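PDB 2A9F: putative malic enzyme ((S)-malate:NAD+ oxidoreductase (decarboxylating)) from Streptococcus pyogenes, which probably catalyses the NAD-dependent oxidative decarboxylation of (S)-malate with the help of a divalent metal ion, magnesium or manganese. Local coordinates for residues Q164-F176 with S198-A210. Numbering follows the deposited sequence.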
loop_
_atom_site.group_PDB
_atom_site.type_symbol
_atom_site.label_atom_id
_atom_site.label_comp_id
_atom_site.label_asym_id
_atom_site.label_seq_id
_atom_site.Cartn_x
_atom_site.Cartn_y
_atom_site.Cartn_z
ATOM N N GLN A 164 -2.035 -21.588 -0.123
ATOM C CA GLN A 164 -2.033 -22.794 -0.950
ATOM C C GLN A 164 -0.656 -23.446 -1.034
ATOM O O GLN A 164 -0.413 -24.496 -0.442
ATOM C CB GLN A 164 -2.529 -22.438 -2.352
ATOM C CG GLN A 164 -2.265 -23.483 -3.426
ATOM C CD GLN A 164 -2.840 -23.065 -4.771
ATOM O OE1 GLN A 164 -2.647 -21.924 -5.212
ATOM N NE2 GLN A 164 -3.544 -23.986 -5.434
ATOM N N HIS A 165 0.243 -22.816 -1.778
ATOM C CA HIS A 165 1.596 -23.332 -1.943
ATOM C C HIS A 165 2.396 -23.264 -0.651
ATOM O O HIS A 165 3.415 -23.936 -0.520
ATOM C CB HIS A 165 2.339 -22.547 -3.026
ATOM C CG HIS A 165 1.785 -22.746 -4.400
ATOM N ND1 HIS A 165 0.563 -22.242 -4.789
ATOM C CD2 HIS A 165 2.277 -23.416 -5.468
ATOM C CE1 HIS A 165 0.326 -22.596 -6.041
ATOM N NE2 HIS A 165 1.351 -23.309 -6.476
ATOM N N GLY A 166 1.928 -22.450 0.291
ATOM C CA GLY A 166 2.615 -22.290 1.562
ATOM C C GLY A 166 2.813 -23.570 2.356
ATOM O O GLY A 166 3.941 -24.018 2.548
ATOM N N THR A 167 1.722 -24.157 2.834
ATOM C CA THR A 167 1.827 -25.380 3.607
ATOM C C THR A 167 2.376 -26.488 2.732
ATOM O O THR A 167 3.020 -27.410 3.221
ATOM C CB THR A 167 0.466 -25.813 4.165
ATOM O OG1 THR A 167 -0.473 -25.956 3.089
ATOM C CG2 THR A 167 -0.036 -24.787 5.162
ATOM N N ALA A 168 2.112 -26.388 1.434
ATOM C CA ALA A 168 2.584 -27.373 0.475
ATOM C C ALA A 168 4.096 -27.476 0.586
ATOM O O ALA A 168 4.651 -28.574 0.683
ATOM C CB ALA A 168 2.196 -26.962 -0.936
ATOM N N ILE A 169 4.751 -26.320 0.581
ATOM C CA ILE A 169 6.207 -26.245 0.677
ATOM C C ILE A 169 6.709 -26.757 2.017
ATOM O O ILE A 169 7.831 -27.246 2.116
ATOM C CB ILE A 169 6.708 -24.805 0.523
ATOM C CG1 ILE A 169 6.173 -24.199 -0.764
ATOM C CG2 ILE A 169 8.212 -24.790 0.501
ATOM C CD1 ILE A 169 6.145 -22.701 -0.740
ATOM N N VAL A 170 5.890 -26.635 3.053
ATOM C CA VAL A 170 6.309 -27.102 4.359
ATOM C C VAL A 170 6.039 -28.590 4.472
ATOM O O VAL A 170 6.718 -29.307 5.210
ATOM C CB VAL A 170 5.589 -26.338 5.483
ATOM C CG1 VAL A 170 6.034 -26.858 6.844
ATOM C CG2 VAL A 170 5.894 -24.859 5.358
ATOM N N VAL A 171 5.040 -29.058 3.732
ATOM C CA VAL A 171 4.717 -30.473 3.741
ATOM C C VAL A 171 5.812 -31.185 2.959
ATOM O O VAL A 171 6.252 -32.273 3.328
ATOM C CB VAL A 171 3.353 -30.738 3.101
ATOM C CG1 VAL A 171 3.147 -32.249 2.907
ATOM C CG2 VAL A 171 2.250 -30.167 4.006
ATOM N N LEU A 172 6.271 -30.534 1.899
ATOM C CA LEU A 172 7.315 -31.090 1.075
ATOM C C LEU A 172 8.603 -31.175 1.876
ATOM O O LEU A 172 9.401 -32.103 1.695
ATOM C CB LEU A 172 7.525 -30.225 -0.166
ATOM C CG LEU A 172 8.399 -30.838 -1.262
ATOM C CD1 LEU A 172 7.933 -32.268 -1.556
ATOM C CD2 LEU A 172 8.313 -29.995 -2.513
ATOM N N ALA A 173 8.810 -30.218 2.772
ATOM C CA ALA A 173 10.027 -30.219 3.571
ATOM C C ALA A 173 9.881 -31.264 4.655
ATOM O O ALA A 173 10.861 -31.918 5.044
ATOM C CB ALA A 173 10.266 -28.845 4.191
ATOM N N ALA A 174 8.645 -31.420 5.127
ATOM C CA ALA A 174 8.344 -32.376 6.178
ATOM C C ALA A 174 8.542 -33.820 5.718
ATOM O O ALA A 174 8.711 -34.718 6.539
ATOM C CB ALA A 174 6.925 -32.177 6.674
ATOM N N ILE A 175 8.513 -34.069 4.414
ATOM C CA ILE A 175 8.721 -35.439 3.984
ATOM C C ILE A 175 10.217 -35.648 3.751
ATOM O O ILE A 175 10.744 -36.694 4.097
ATOM C CB ILE A 175 7.891 -35.839 2.703
ATOM C CG1 ILE A 175 8.699 -35.614 1.435
ATOM C CG2 ILE A 175 6.582 -35.068 2.637
ATOM C CD1 ILE A 175 8.093 -36.305 0.239
ATOM N N PHE A 176 10.900 -34.662 3.179
ATOM C CA PHE A 176 12.338 -34.800 2.964
ATOM C C PHE A 176 12.935 -35.316 4.277
ATOM O O PHE A 176 13.783 -36.223 4.297
ATOM C CB PHE A 176 12.967 -33.453 2.624
ATOM C CG PHE A 176 12.701 -32.988 1.230
ATOM C CD1 PHE A 176 12.547 -31.630 0.961
ATOM C CD2 PHE A 176 12.629 -33.895 0.178
ATOM C CE1 PHE A 176 12.324 -31.176 -0.338
ATOM C CE2 PHE A 176 12.404 -33.455 -1.130
ATOM C CZ PHE A 176 12.250 -32.093 -1.388
ATOM N N SER A 198 -7.217 -28.293 -7.452
ATOM C CA SER A 198 -5.969 -27.721 -7.937
ATOM C C SER A 198 -4.848 -27.802 -6.901
ATOM O O SER A 198 -3.679 -27.945 -7.258
ATOM C CB SER A 198 -6.200 -26.272 -8.355
ATOM O OG SER A 198 -6.844 -25.561 -7.319
ATOM N N ALA A 199 -5.213 -27.704 -5.626
ATOM C CA ALA A 199 -4.257 -27.776 -4.528
ATOM C C ALA A 199 -3.589 -29.144 -4.517
ATOM O O ALA A 199 -2.370 -29.251 -4.566
ATOM C CB ALA A 199 -4.970 -27.541 -3.201
ATOM N N GLY A 200 -4.397 -30.192 -4.436
ATOM C CA GLY A 200 -3.849 -31.534 -4.436
ATOM C C GLY A 200 -3.014 -31.747 -5.686
ATOM O O GLY A 200 -1.983 -32.408 -5.646
ATOM N N LEU A 201 -3.459 -31.185 -6.802
ATOM C CA LEU A 201 -2.728 -31.325 -8.044
ATOM C C LEU A 201 -1.376 -30.624 -7.976
ATOM O O LEU A 201 -0.365 -31.168 -8.437
ATOM C CB LEU A 201 -3.550 -30.767 -9.204
ATOM C CG LEU A 201 -4.477 -31.724 -9.969
ATOM C CD1 LEU A 201 -5.192 -32.698 -9.046
ATOM C CD2 LEU A 201 -5.485 -30.880 -10.739
ATOM N N SER A 202 -1.343 -29.422 -7.403
ATOM C CA SER A 202 -0.086 -28.695 -7.304
ATOM C C SER A 202 0.900 -29.531 -6.507
ATOM O O SER A 202 1.968 -29.872 -7.019
ATOM C CB SER A 202 -0.284 -27.312 -6.658
ATOM O OG SER A 202 -0.832 -27.400 -5.360
ATOM N N ILE A 203 0.538 -29.879 -5.271
ATOM C CA ILE A 203 1.418 -30.696 -4.438
ATOM C C ILE A 203 1.983 -31.846 -5.274
ATOM O O ILE A 203 3.181 -32.141 -5.229
ATOM C CB ILE A 203 0.673 -31.308 -3.208
ATOM C CG1 ILE A 203 0.544 -30.274 -2.086
ATOM C CG2 ILE A 203 1.453 -32.512 -2.663
ATOM C CD1 ILE A 203 -0.342 -29.072 -2.412
ATOM N N THR A 204 1.104 -32.479 -6.043
ATOM C CA THR A 204 1.491 -33.599 -6.881
ATOM C C THR A 204 2.549 -33.178 -7.902
ATOM O O THR A 204 3.565 -33.866 -8.052
ATOM C CB THR A 204 0.250 -34.224 -7.592
ATOM O OG1 THR A 204 -0.717 -34.602 -6.603
ATOM C CG2 THR A 204 0.646 -35.471 -8.392
ATOM N N ARG A 205 2.330 -32.062 -8.595
ATOM C CA ARG A 205 3.329 -31.610 -9.565
ATOM C C ARG A 205 4.641 -31.383 -8.833
ATOM O O ARG A 205 5.709 -31.798 -9.294
ATOM C CB ARG A 205 2.915 -30.306 -10.245
ATOM C CG ARG A 205 1.944 -30.463 -11.393
ATOM C CD ARG A 205 0.672 -31.110 -10.917
ATOM N NE ARG A 205 -0.395 -31.030 -11.909
ATOM C CZ ARG A 205 -1.075 -29.921 -12.187
ATOM N NH1 ARG A 205 -0.800 -28.788 -11.544
ATOM N NH2 ARG A 205 -2.034 -29.955 -13.103
ATOM N N LYS A 206 4.555 -30.725 -7.683
ATOM C CA LYS A 206 5.739 -30.458 -6.885
ATOM C C LYS A 206 6.450 -31.753 -6.536
ATOM O O LYS A 206 7.659 -31.867 -6.741
ATOM C CB LYS A 206 5.368 -29.690 -5.617
ATOM C CG LYS A 206 5.029 -28.238 -5.886
ATOM C CD LYS A 206 4.544 -27.538 -4.633
ATOM C CE LYS A 206 4.076 -26.141 -4.973
ATOM N NZ LYS A 206 3.056 -26.166 -6.066
ATOM N N LEU A 207 5.712 -32.730 -6.016
ATOM C CA LEU A 207 6.313 -34.020 -5.674
ATOM C C LEU A 207 7.079 -34.660 -6.843
ATOM O O LEU A 207 8.208 -35.112 -6.690
ATOM C CB LEU A 207 5.246 -34.993 -5.211
ATOM C CG LEU A 207 4.954 -35.018 -3.725
ATOM C CD1 LEU A 207 3.794 -35.966 -3.479
ATOM C CD2 LEU A 207 6.193 -35.468 -2.966
ATOM N N LEU A 208 6.470 -34.698 -8.015
ATOM C CA LEU A 208 7.141 -35.305 -9.152
ATOM C C LEU A 208 8.405 -34.527 -9.477
ATOM O O LEU A 208 9.450 -35.118 -9.758
ATOM C CB LEU A 208 6.196 -35.367 -10.356
ATOM C CG LEU A 208 5.023 -36.320 -10.095
ATOM C CD1 LEU A 208 4.192 -36.494 -11.366
ATOM C CD2 LEU A 208 5.553 -37.667 -9.604
ATOM N N ALA A 209 8.304 -33.201 -9.408
ATOM C CA ALA A 209 9.428 -32.309 -9.672
ATOM C C ALA A 209 10.501 -32.468 -8.597
ATOM O O ALA A 209 11.683 -32.248 -8.844
ATOM C CB ALA A 209 8.943 -30.868 -9.707
ATOM N N ALA A 210 10.078 -32.862 -7.402
ATOM C CA ALA A 210 10.996 -33.035 -6.290
ATOM C C ALA A 210 11.735 -34.352 -6.360
ATOM O O ALA A 210 12.712 -34.552 -5.646
ATOM C CB ALA A 210 10.245 -32.933 -4.978
#
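The imidazole of His165 meets the end of Lys206 obliquely: Lys206 NZ lies 2.9 Å from His165 CD2 and 3.4 Å from His165 NE2, the lysine chain roughly perpendicular to the His165 side chain. The Lys206 chain runs extended from its backbone and bends only at the last torsion (chi4 54°), which turns the amine to the ring; Gln345 of helix 342-354 touches both residues. The Phe176 ring has the carbonyl oxygen Leu172 O off-centre over one face, while its CZ approaches Ala210 CB obliquely at 4.2 Å. At the other end the amide of Gln164, carried out on an extended chain, brings NE2 to 4.0 Å from Ala199 CA. Gly200, in the first turn of helix 198-210, is the last glycine of a GxGxxG pattern consistent with a Rossmann-type dinucleotide-binding motif; the axes of 164-176 and 198-210 come within 10.1 Å and cross at -40°. Ala168 CB points at the partner helix, 3.6 Å from Ile203 CD1, where the two CA atoms are 6.0 Å apart. Further along, Leu172 and Leu207 run antiparallel alongside each other, Leu172 CD1 3.9 Å from Leu207 CD2, which also touches Ile175 CD1. Within helix 198-210, Ala199 O accepts bonds from both Ser202 OG and Ile203 N.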